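Local coordinates for protein dITP/XTP pyrophosphatase (Mycobacteroides abscessus, PDB 6WWD) that probably hydrolyses non-canonical purine nucleoside triphosphates such as XTP, dITP and ITP to monophosphate and diphosphate, cleansing the nucleotide pool, at residues 2-7 with 29-34; 51-56 with 124-129; 65-70 with 128-133; 73-78 with 117-122. One frame throughout, in Å; residues are numbered along the deposited sequence.

Interaction 1 (2-7 with 29-34)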
loop_
_atom_site.group_PDB
_atom_site.type_symbol
_atom_site.label_atom_id
_atom_site.label_comp_id
_atom_site.label_asym_id
_atom_site.label_seq_id
_atom_site.Cartn_x
_atom_site.Cartn_y
_atom_site.Cartn_z
ATOM N N LYS D 2 -32.605 16.164 -9.252
ATOM C CA LYS D 2 -31.337 16.757 -9.644
ATOM C C LYS D 2 -30.179 15.982 -9.037
ATOM O O LYS D 2 -30.239 15.567 -7.876
ATOM C CB LYS D 2 -31.253 18.228 -9.234
ATOM C CG LYS D 2 -32.146 19.153 -10.053
ATOM C CD LYS D 2 -31.831 20.600 -9.753
ATOM C CE LYS D 2 -33.007 21.507 -10.043
ATOM N NZ LYS D 2 -32.916 22.788 -9.281
ATOM N N ILE D 3 -29.137 15.778 -9.846
ATOM C CA ILE D 3 -27.882 15.166 -9.432
ATOM C C ILE D 3 -26.748 16.104 -9.812
ATOM O O ILE D 3 -26.667 16.550 -10.962
ATOM C CB ILE D 3 -27.669 13.782 -10.083
ATOM C CG1 ILE D 3 -28.728 12.791 -9.592
ATOM C CG2 ILE D 3 -26.237 13.276 -9.837
ATOM C CD1 ILE D 3 -28.566 11.410 -10.133
ATOM N N LEU D 4 -25.880 16.415 -8.858
ATOM C CA LEU D 4 -24.718 17.245 -9.144
ATOM C C LEU D 4 -23.593 16.392 -9.740
ATOM O O LEU D 4 -23.180 15.382 -9.151
ATOM C CB LEU D 4 -24.247 17.956 -7.872
ATOM C CG LEU D 4 -22.935 18.741 -7.968
ATOM C CD1 LEU D 4 -23.053 19.966 -8.904
ATOM C CD2 LEU D 4 -22.481 19.169 -6.582
ATOM N N VAL D 5 -23.104 16.778 -10.916
ATOM C CA VAL D 5 -21.852 16.232 -11.433
ATOM C C VAL D 5 -20.732 17.223 -11.112
ATOM O O VAL D 5 -20.777 18.382 -11.544
ATOM C CB VAL D 5 -21.935 15.923 -12.934
ATOM C CG1 VAL D 5 -20.601 15.371 -13.413
ATOM C CG2 VAL D 5 -23.061 14.922 -13.196
ATOM N N ALA D 6 -19.752 16.785 -10.317
ATOM C CA ALA D 6 -18.667 17.654 -9.852
ATOM C C ALA D 6 -17.661 17.894 -10.982
ATOM O O ALA D 6 -16.494 17.511 -10.931
ATOM C CB ALA D 6 -17.983 17.067 -8.625
ATOM N N SER D 7 -18.146 18.562 -12.014
ATOM C CA SER D 7 -17.346 18.835 -13.195
ATOM C C SER D 7 -17.781 20.165 -13.786
ATOM O O SER D 7 -18.930 20.581 -13.619
ATOM C CB SER D 7 -17.516 17.723 -14.236
ATOM O OG SER D 7 -16.765 17.982 -15.407
ATOM N N GLU D 29 -32.294 15.410 -13.925
ATOM C CA GLU D 29 -31.514 16.474 -14.547
ATOM C C GLU D 29 -30.179 16.624 -13.830
ATOM O O GLU D 29 -30.124 16.705 -12.598
ATOM C CB GLU D 29 -32.255 17.814 -14.610
ATOM C CG GLU D 29 -33.041 18.248 -13.395
ATOM C CD GLU D 29 -34.084 19.316 -13.744
ATOM O OE1 GLU D 29 -34.609 19.303 -14.890
ATOM O OE2 GLU D 29 -34.376 20.171 -12.875
ATOM N N LEU D 30 -29.111 16.602 -14.612
ATOM C CA LEU D 30 -27.757 16.785 -14.130
ATOM C C LEU D 30 -27.437 18.273 -14.116
ATOM O O LEU D 30 -27.783 18.996 -15.050
ATOM C CB LEU D 30 -26.790 16.060 -15.056
ATOM C CG LEU D 30 -27.147 14.592 -15.279
ATOM C CD1 LEU D 30 -26.105 13.959 -16.173
ATOM C CD2 LEU D 30 -27.292 13.833 -13.957
ATOM N N VAL D 31 -26.791 18.724 -13.049
ATOM C CA VAL D 31 -26.332 20.095 -12.877
ATOM C C VAL D 31 -24.830 20.007 -12.668
ATOM O O VAL D 31 -24.318 18.964 -12.250
ATOM C CB VAL D 31 -27.031 20.837 -11.706
ATOM C CG1 VAL D 31 -28.551 20.711 -11.814
ATOM C CG2 VAL D 31 -26.565 20.297 -10.359
ATOM N N SER D 32 -24.112 21.056 -13.060
ATOM C CA SER D 32 -22.656 21.096 -12.977
ATOM C C SER D 32 -22.207 22.046 -11.867
ATOM O O SER D 32 -23.012 22.687 -11.196
ATOM C CB SER D 32 -22.044 21.522 -14.314
ATOM O OG SER D 32 -22.137 22.933 -14.446
ATOM N N LEU D 33 -20.891 22.138 -11.693
ATOM C CA LEU D 33 -20.314 23.061 -10.720
ATOM C C LEU D 33 -20.593 24.525 -11.061
ATOM O O LEU D 33 -20.469 25.383 -10.184
ATOM C CB LEU D 33 -18.812 22.799 -10.612
ATOM C CG LEU D 33 -18.527 21.466 -9.919
ATOM C CD1 LEU D 33 -17.045 21.089 -9.983
ATOM C CD2 LEU D 33 -18.990 21.558 -8.473
ATOM N N THR D 34 -20.863 24.843 -12.333
ATOM C CA THR D 34 -21.257 26.201 -12.713
ATOM C C THR D 34 -22.733 26.498 -12.440
ATOM O O THR D 34 -23.147 27.654 -12.559
ATOM C CB THR D 34 -20.919 26.466 -14.191
ATOM O OG1 THR D 34 -21.715 25.634 -15.034
ATOM C CG2 THR D 34 -19.456 26.183 -14.475
#
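Strands 2-5 and 29-31 run parallel, 4.7 Å apart at their axes, as the two strands of a beta-alpha-beta unit whose connecting helix is 10-22. Fairly straight backbone bonds join them: Ile3 N gives to Glu29 O, Val31 N to Ile3 O, and Val5 N to Val31 O at 2.8 Å.

On the face of Lys2, Leu4, Glu29 and Val31, the extended Lys2 chain lies alongside Glu29, CG to CG 3.6 Å. Glu29 holds CG in the crowded position between its backbone N and carbonyl carbon (chi1 42°), yet Lys2 NZ stays 4.7 Å from Glu29 OE2, so opposite charges run side by side without a salt bridge. Val31 crosses the Lys2 chain at about a right angle, CG1 meeting Lys2 CD. Leu4, CG anti to the backbone N (chi1 173°), brings CD1 within 3.8 Å of Val31 CG2.

On the other face Leu30 CD2 rests against Ile3 CB at 3.9 Å, and Val5 and Leu30 turn to Leu16 of helix 10-22. Beyond the strands, Leu33 lays CD1 against the Ala6-Ser7 backbone, 3.4 Å from Ala6 C.

Branched aliphatic side chains thus suit the largely covered middle of the strands, charged ones the exposed start; Leu33 N, bonding Ser7 O from above the carbonyl plane, ties the backbone of this predicted substrate-binding residue to the segment after strand 29-31.

Interaction 2 (51-56 with 124-129)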
loop_
_atom_site.group_PDB
_atom_site.type_symbol
_atom_site.label_atom_id
_atom_site.label_comp_id
_atom_site.label_asym_id
_atom_site.label_seq_id
_atom_site.Cartn_x
_atom_site.Cartn_y
_atom_site.Cartn_z
ATOM N N ASP D 51 -10.166 7.322 -3.468
ATOM C CA ASP D 51 -10.332 8.210 -2.313
ATOM C C ASP D 51 -10.604 9.629 -2.775
ATOM O O ASP D 51 -11.428 10.338 -2.188
ATOM C CB ASP D 51 -9.084 8.219 -1.416
ATOM C CG ASP D 51 -8.872 6.926 -0.671
ATOM O OD1 ASP D 51 -9.810 6.086 -0.572
ATOM O OD2 ASP D 51 -7.734 6.750 -0.189
ATOM N N ASN D 52 -9.902 10.066 -3.820
ATOM C CA ASN D 52 -10.041 11.443 -4.250
ATOM C C ASN D 52 -11.367 11.680 -4.951
ATOM O O ASN D 52 -11.949 12.753 -4.798
ATOM C CB ASN D 52 -8.854 11.835 -5.124
ATOM C CG ASN D 52 -7.668 12.303 -4.291
ATOM O OD1 ASN D 52 -7.630 13.449 -3.862
ATOM N ND2 ASN D 52 -6.711 11.401 -4.027
ATOM N N ALA D 53 -11.883 10.695 -5.683
ATOM C CA ALA D 53 -13.219 10.863 -6.241
ATOM C C ALA D 53 -14.241 10.991 -5.123
ATOM O O ALA D 53 -15.131 11.840 -5.186
ATOM C CB ALA D 53 -13.576 9.703 -7.176
ATOM N N LEU D 54 -14.082 10.193 -4.055
ATOM C CA LEU D 54 -14.995 10.277 -2.919
ATOM C C LEU D 54 -14.898 11.631 -2.223
ATOM O O LEU D 54 -15.920 12.209 -1.839
ATOM C CB LEU D 54 -14.717 9.142 -1.927
ATOM C CG LEU D 54 -15.456 7.849 -2.256
ATOM C CD1 LEU D 54 -14.925 6.678 -1.383
ATOM C CD2 LEU D 54 -16.966 8.069 -2.043
ATOM N N ILE D 55 -13.683 12.145 -2.035
ATOM C CA ILE D 55 -13.555 13.457 -1.408
ATOM C C ILE D 55 -14.334 14.498 -2.205
ATOM O O ILE D 55 -15.078 15.308 -1.638
ATOM C CB ILE D 55 -12.074 13.846 -1.254
ATOM C CG1 ILE D 55 -11.403 12.985 -0.178
ATOM C CG2 ILE D 55 -11.971 15.326 -0.880
ATOM C CD1 ILE D 55 -9.890 13.149 -0.139
ATOM N N LYS D 56 -14.208 14.470 -3.532
ATOM C CA LYS D 56 -14.902 15.464 -4.348
ATOM C C LYS D 56 -16.416 15.296 -4.283
ATOM O O LYS D 56 -17.150 16.290 -4.238
ATOM C CB LYS D 56 -14.422 15.388 -5.792
ATOM C CG LYS D 56 -13.257 16.315 -6.057
ATOM C CD LYS D 56 -12.176 15.684 -6.903
ATOM C CE LYS D 56 -12.693 15.233 -8.233
ATOM N NZ LYS D 56 -11.560 15.043 -9.168
ATOM N N ALA D 124 -11.664 6.536 -11.910
ATOM C CA ALA D 124 -12.536 6.295 -10.769
ATOM C C ALA D 124 -13.725 7.247 -10.783
ATOM O O ALA D 124 -13.601 8.412 -11.179
ATOM C CB ALA D 124 -11.777 6.433 -9.444
ATOM N N CYS D 125 -14.866 6.739 -10.326
ATOM C CA CYS D 125 -16.131 7.462 -10.243
ATOM C C CYS D 125 -16.729 7.209 -8.874
ATOM O O CYS D 125 -16.842 6.049 -8.457
ATOM C CB CYS D 125 -17.123 6.999 -11.313
ATOM S SG CYS D 125 -16.894 7.735 -12.934
ATOM N N ALA D 126 -17.135 8.276 -8.184
ATOM C CA ALA D 126 -17.760 8.128 -6.879
ATOM C C ALA D 126 -19.154 8.740 -6.872
ATOM O O ALA D 126 -19.436 9.721 -7.576
ATOM C CB ALA D 126 -16.919 8.767 -5.779
ATOM N N LEU D 127 -20.035 8.123 -6.086
ATOM C CA LEU D 127 -21.361 8.658 -5.821
ATOM C C LEU D 127 -21.535 8.765 -4.318
ATOM O O LEU D 127 -21.281 7.800 -3.593
ATOM C CB LEU D 127 -22.465 7.778 -6.406
ATOM C CG LEU D 127 -23.889 8.097 -5.889
ATOM C CD1 LEU D 127 -24.422 9.405 -6.444
ATOM C CD2 LEU D 127 -24.863 6.948 -6.165
ATOM N N VAL D 128 -21.972 9.931 -3.860
ATOM C CA VAL D 128 -22.379 10.138 -2.472
ATOM C C VAL D 128 -23.790 10.696 -2.512
ATOM O O VAL D 128 -24.075 11.637 -3.265
ATOM C CB VAL D 128 -21.428 11.084 -1.715
ATOM C CG1 VAL D 128 -21.911 11.302 -0.293
ATOM C CG2 VAL D 128 -20.008 10.529 -1.718
ATOM N N THR D 129 -24.666 10.088 -1.772
ATOM C CA THR D 129 -26.069 10.467 -1.769
ATOM C C THR D 129 -26.328 11.496 -0.683
ATOM O O THR D 129 -25.521 11.662 0.240
ATOM C CB THR D 129 -26.945 9.233 -1.545
ATOM O OG1 THR D 129 -26.751 8.743 -0.210
ATOM C CG2 THR D 129 -26.615 8.142 -2.573
#
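Apolar contacts carry this meeting of helix 49-64 with strand 118-128. The short segments 51-56 and 124-128 cross at -36°, with axes 7.0 Å apart. Such closeness depends on alanines on both sides. Ala53 CB comes down on the strand 3.7 Å from Ala126 CB, and it also touches Ala124 CB more loosely at 4.4 Å. Ala126 CB in turn presses against the helix backbone, 3.5 Å from Ala53 C, so that little more than a methyl group lies between helix and strand backbones at this point.

Further along, Leu54 reaches out with its longer side chain. Leu54 (chi1 -86°, chi2 169°) lays CD2 over the strand, touching Ala126 CB at 3.8 Å and Val128 CG2 at 3.9 Å, and the two branched side chains cross at about a right angle. Val128 has CG2 anti to its carbonyl carbon, which places that methyl on the Leu54 side. Leu54 also packs on Lys142 of the second subunit.

No hydrogen bond links the two segments; each satisfies its backbone in its own way. Ile55 N bonds Asp51 O within the helix, while Ala126 pairs with Ala70 of strand 67-77 and Leu127 with Val135.

Polar chemistry lies beside the packing. Lys56 sends its amine to salt bridges with Glu44 and Asp72, the predicted proton acceptor and Mg2+ ligand.

An apolar contact made mainly by methyl groups, one of them against helix backbone, thus seats the helix on the sheet by close fit, and from that seat Lys56 would tend to favour the ionised form of Asp72.

Interaction 3 (65-70 with 128-133)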
loop_
_atom_site.group_PDB
_atom_site.type_symbol
_atom_site.label_atom_id
_atom_site.label_comp_id
_atom_site.label_asym_id
_atom_site.label_seq_id
_atom_site.Cartn_x
_atom_site.Cartn_y
_atom_site.Cartn_z
ATOM N N GLY D 65 -26.668 19.574 -1.032
ATOM C CA GLY D 65 -27.675 18.621 -0.626
ATOM C C GLY D 65 -28.122 17.664 -1.704
ATOM O O GLY D 65 -28.965 16.800 -1.426
ATOM N N LEU D 66 -27.554 17.764 -2.909
ATOM C CA LEU D 66 -27.840 16.858 -4.003
ATOM C C LEU D 66 -26.895 15.667 -3.970
ATOM O O LEU D 66 -25.754 15.765 -3.515
ATOM C CB LEU D 66 -27.694 17.578 -5.347
ATOM C CG LEU D 66 -28.536 18.857 -5.501
ATOM C CD1 LEU D 66 -28.191 19.597 -6.793
ATOM C CD2 LEU D 66 -30.006 18.502 -5.439
ATOM N N ALA D 67 -27.385 14.532 -4.454
ATOM C CA ALA D 67 -26.495 13.441 -4.789
ATOM C C ALA D 67 -25.427 13.954 -5.748
ATOM O O ALA D 67 -25.693 14.795 -6.615
ATOM C CB ALA D 67 -27.295 12.292 -5.407
ATOM N N CYS D 68 -24.198 13.494 -5.563
ATOM C CA CYS D 68 -23.090 14.052 -6.317
ATOM C C CYS D 68 -22.251 12.922 -6.879
ATOM O O CYS D 68 -21.866 12.013 -6.149
ATOM C CB CYS D 68 -22.213 14.983 -5.465
ATOM S SG CYS D 68 -20.788 15.545 -6.427
ATOM N N VAL D 69 -21.995 12.975 -8.175
ATOM C CA VAL D 69 -21.072 12.078 -8.858
ATOM C C VAL D 69 -19.810 12.867 -9.177
ATOM O O VAL D 69 -19.889 13.975 -9.727
ATOM C CB VAL D 69 -21.690 11.500 -10.145
ATOM C CG1 VAL D 69 -20.636 10.748 -10.933
ATOM C CG2 VAL D 69 -22.850 10.605 -9.821
ATOM N N ALA D 70 -18.653 12.299 -8.850
ATOM C CA ALA D 70 -17.370 12.924 -9.140
ATOM C C ALA D 70 -16.464 11.892 -9.784
ATOM O O ALA D 70 -16.613 10.691 -9.553
ATOM C CB ALA D 70 -16.703 13.471 -7.879
ATOM N N VAL D 128 -21.972 9.931 -3.860
ATOM C CA VAL D 128 -22.379 10.138 -2.472
ATOM C C VAL D 128 -23.790 10.696 -2.512
ATOM O O VAL D 128 -24.075 11.637 -3.265
ATOM C CB VAL D 128 -21.428 11.084 -1.715
ATOM C CG1 VAL D 128 -21.911 11.302 -0.293
ATOM C CG2 VAL D 128 -20.008 10.529 -1.718
ATOM N N THR D 129 -24.666 10.088 -1.772
ATOM C CA THR D 129 -26.069 10.467 -1.769
ATOM C C THR D 129 -26.328 11.496 -0.683
ATOM O O THR D 129 -25.521 11.662 0.240
ATOM C CB THR D 129 -26.945 9.233 -1.545
ATOM O OG1 THR D 129 -26.751 8.743 -0.210
ATOM C CG2 THR D 129 -26.615 8.142 -2.573
ATOM N N PRO D 130 -27.455 12.208 -0.758
ATOM C CA PRO D 130 -27.780 13.157 0.317
ATOM C C PRO D 130 -27.845 12.509 1.696
ATOM O O PRO D 130 -27.561 13.169 2.704
ATOM C CB PRO D 130 -29.151 13.712 -0.112
ATOM C CG PRO D 130 -29.211 13.506 -1.582
ATOM C CD PRO D 130 -28.468 12.221 -1.829
ATOM N N GLU D 131 -28.239 11.241 1.773
ATOM C CA GLU D 131 -28.327 10.544 3.051
ATOM C C GLU D 131 -26.973 10.062 3.564
ATOM O O GLU D 131 -26.908 9.519 4.674
ATOM C CB GLU D 131 -29.288 9.358 2.927
ATOM C CG GLU D 131 -30.724 9.739 2.513
ATOM C CD GLU D 131 -30.872 10.007 1.016
ATOM O OE1 GLU D 131 -29.915 9.743 0.261
ATOM O OE2 GLU D 131 -31.953 10.479 0.593
ATOM N N GLY D 132 -25.905 10.237 2.788
ATOM C CA GLY D 132 -24.567 9.860 3.199
ATOM C C GLY D 132 -24.073 8.506 2.729
ATOM O O GLY D 132 -22.997 8.077 3.166
ATOM N N GLU D 133 -24.795 7.834 1.837
ATOM C CA GLU D 133 -24.273 6.617 1.225
ATOM C C GLU D 133 -23.087 6.935 0.314
ATOM O O GLU D 133 -23.085 7.948 -0.394
ATOM C CB GLU D 133 -25.375 5.940 0.419
ATOM C CG GLU D 133 -24.907 4.733 -0.377
ATOM C CD GLU D 133 -26.059 4.021 -1.081
ATOM O OE1 GLU D 133 -26.934 3.464 -0.393
ATOM O OE2 GLU D 133 -26.085 4.041 -2.332
#
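The tight part of this contact is a single antiparallel hydrogen-bonded pair, Cys68 with Val128, where strand 67-77 meets the end of strand 118-128. Cys68 N gives to Val128 O at 3.0 Å, nearly along the C=O axis, and Val128 N returns the bond to Cys68 O at 3.1 Å in the carbonyl plane. Both side chains turn to one face of the sheet and pack on Val61 of helix 49-64, where compact, apolar residues suit the buried setting.

One step outward, Ala67 CB meets Pro130 CD at 3.8 Å. The proline ring lies over the backbone that leaves the helix: its CG is 3.3 Å from Gly65 O and 3.6 Å from Ala67 N. Gly65, with phi of 72°, takes the positive angle that glycine favours just past a helix.

The solvent side is looser. Pro130 and Glu131 form the exposed corner of a type I turn from Thr129 to Gly132, closed by Gly132 N to Thr129 O. A phi near -60° suits proline there, and Gly132, with phi of 96°, adopts angles that call for glycine. Thr129 OG1 accepts from Glu133 N, tying the hairpin to itself rather than to the strand beside it.

Two backbone bonds and the packing of one proline ring therefore carry most of the join: Val128 is held by the sheet, while the hairpin tip keeps its shape through its own hydrogen bonds.

Interaction 4 (73-78 with 117-122)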
loop_
_atom_site.group_PDB
_atom_site.type_symbol
_atom_site.label_atom_id
_atom_site.label_comp_id
_atom_site.label_asym_id
_atom_site.label_seq_id
_atom_site.Cartn_x
_atom_site.Cartn_y
_atom_site.Cartn_z
ATOM N N SER D 73 -9.161 10.549 -12.676
ATOM C CA SER D 73 -8.480 9.679 -13.625
ATOM C C SER D 73 -7.007 10.042 -13.674
ATOM O O SER D 73 -6.605 11.144 -13.282
ATOM C CB SER D 73 -9.078 9.786 -15.039
ATOM O OG SER D 73 -10.465 9.541 -14.979
ATOM N N GLY D 74 -6.204 9.101 -14.163
ATOM C CA GLY D 74 -4.790 9.380 -14.336
ATOM C C GLY D 74 -4.004 8.108 -14.601
ATOM O O GLY D 74 -4.562 7.102 -15.044
ATOM N N LEU D 75 -2.691 8.190 -14.355
ATOM C CA LEU D 75 -1.759 7.117 -14.663
ATOM C C LEU D 75 -1.112 6.600 -13.385
ATOM O O LEU D 75 -0.666 7.389 -12.547
ATOM C CB LEU D 75 -0.700 7.612 -15.653
ATOM C CG LEU D 75 0.386 6.653 -16.138
ATOM C CD1 LEU D 75 -0.223 5.558 -17.014
ATOM C CD2 LEU D 75 1.397 7.472 -16.938
ATOM N N ALA D 76 -1.040 5.281 -13.248
ATOM C CA ALA D 76 -0.415 4.630 -12.101
ATOM C C ALA D 76 0.744 3.786 -12.604
ATOM O O ALA D 76 0.537 2.863 -13.396
ATOM C CB ALA D 76 -1.416 3.748 -11.334
ATOM N N VAL D 77 1.953 4.084 -12.137
ATOM C CA VAL D 77 3.170 3.409 -12.585
ATOM C C VAL D 77 3.741 2.625 -11.405
ATOM O O VAL D 77 4.045 3.206 -10.352
ATOM C CB VAL D 77 4.207 4.409 -13.134
ATOM C CG1 VAL D 77 5.455 3.686 -13.609
ATOM C CG2 VAL D 77 3.604 5.282 -14.242
ATOM N N ASP D 78 3.886 1.308 -11.580
ATOM C CA ASP D 78 4.399 0.453 -10.513
ATOM C C ASP D 78 5.707 0.990 -9.937
ATOM O O ASP D 78 5.868 1.112 -8.712
ATOM C CB ASP D 78 4.597 -0.975 -11.034
ATOM C CG ASP D 78 3.304 -1.606 -11.536
ATOM O OD1 ASP D 78 2.284 -0.895 -11.665
ATOM O OD2 ASP D 78 3.298 -2.823 -11.813
ATOM N N ARG D 117 8.423 -2.055 -15.989
ATOM C CA ARG D 117 7.815 -0.826 -16.461
ATOM C C ARG D 117 6.289 -0.861 -16.413
ATOM O O ARG D 117 5.651 -0.086 -17.123
ATOM C CB ARG D 117 8.311 -0.515 -17.878
ATOM C CG ARG D 117 9.834 -0.375 -17.992
ATOM C CD ARG D 117 10.280 -0.030 -19.412
ATOM N NE ARG D 117 9.913 1.352 -19.737
ATOM C CZ ARG D 117 10.619 2.427 -19.401
ATOM N NH1 ARG D 117 11.769 2.313 -18.738
ATOM N NH2 ARG D 117 10.172 3.623 -19.737
ATOM N N GLY D 118 5.701 -1.733 -15.589
ATOM C CA GLY D 118 4.250 -1.871 -15.564
ATOM C C GLY D 118 3.539 -0.600 -15.126
ATOM O O GLY D 118 4.032 0.169 -14.299
ATOM N N ALA D 119 2.334 -0.407 -15.670
ATOM C CA ALA D 119 1.520 0.772 -15.403
ATOM C C ALA D 119 0.068 0.479 -15.776
ATOM O O ALA D 119 -0.230 -0.517 -16.429
ATOM C CB ALA D 119 2.032 1.989 -16.186
ATOM N N ALA D 120 -0.821 1.409 -15.422
ATOM C CA ALA D 120 -2.231 1.330 -15.791
ATOM C C ALA D 120 -2.821 2.731 -15.930
ATOM O O ALA D 120 -2.500 3.626 -15.144
ATOM C CB ALA D 120 -3.037 0.543 -14.751
ATOM N N PHE D 121 -3.689 2.915 -16.925
ATOM C CA PHE D 121 -4.604 4.045 -16.906
ATOM C C PHE D 121 -5.761 3.692 -15.976
ATOM O O PHE D 121 -6.323 2.598 -16.061
ATOM C CB PHE D 121 -5.121 4.364 -18.304
ATOM C CG PHE D 121 -4.230 5.286 -19.109
ATOM C CD1 PHE D 121 -3.714 6.448 -18.561
ATOM C CD2 PHE D 121 -3.955 5.003 -20.446
ATOM C CE1 PHE D 121 -2.911 7.301 -19.338
ATOM C CE2 PHE D 121 -3.147 5.839 -21.226
ATOM C CZ PHE D 121 -2.630 6.988 -20.675
ATOM N N VAL D 122 -6.092 4.596 -15.065
ATOM C CA VAL D 122 -7.102 4.355 -14.040
ATOM C C VAL D 122 -8.149 5.444 -14.140
ATOM O O VAL D 122 -7.822 6.622 -14.308
ATOM C CB VAL D 122 -6.511 4.344 -12.615
ATOM C CG1 VAL D 122 -7.600 4.030 -11.600
ATOM C CG2 VAL D 122 -5.377 3.359 -12.505
HETATM O O HOH W 1 0.062 -2.465 -13.849
#
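Asp78 ends the antiparallel pairing of strands 67-77 and 118-128, and each side-chain atom of it meets Gly118. Its CB lies 3.5 Å from Gly118 O. CG, anti to the carbonyl carbon of Asp78 (chi1 -60°), stays beside the same oxygen at 3.4 Å. At the tip OD1 is 3.3 Å from Gly118 O, a pair of acceptors that cannot bond and should repel, while OD2 passes 4.0 Å from Gly118 CA; glycine suits this place because it puts no side chain where the carboxylate lies. The backbone bond from Asp78 N to Gly118 O, 3.0 Å and from above the carbonyl plane, may offset this repulsion. A water weakly bonded to OD1 and to Ala119 O adds a polar link.

Further back, Gly74 pairs with Val122 and Ala76 with Ala120 through two backbone bonds each. On the face of Leu75, Val77, Ala119 and Phe121, Leu75 has CG anti to its backbone N and brings CD1 obliquely to Phe121 CD1 at 3.9 Å, while Gly74 O lies at the ring edge, 3.7 Å from that same Phe121 CD1. On the other face Ala76 CB touches Val122 CG2 at 4.1 Å.

Both strands are interior to the sheet: strand 84-85 pairs with 67-77, Leu75 bonding Gly85, and Val77 bonds Met83 just before it, while strand 134-145 flanks 118-128 through Ala119 and Phe121. Phe121 also meets Phe161 of strand 161-163 and Asp158, a predicted substrate-binding residue.

All four contacts reach one mixed sheet, interaction 2 through helix 49-64 lying against it. Interaction 1 closes first along the chain; interactions 2 and 3 both end on strand 118-128 and the turn after it, and interaction 4 is nested inside the loops they close. Interactions 1 and 3 have centres 11 Å apart and touch through strands 2-5 and 67-77; interactions 2 and 3, 9 Å apart, share Val128 and Thr129. Interaction 4 lies about 28 Å from interactions 1 and 3, across the chain's centre, on the far part of the long pair 67-77 and 118-128. That pair thus joins the parallel half to the antiparallel half, with the predicted catalytic Asp72 on strand 67-77 just before interaction 4.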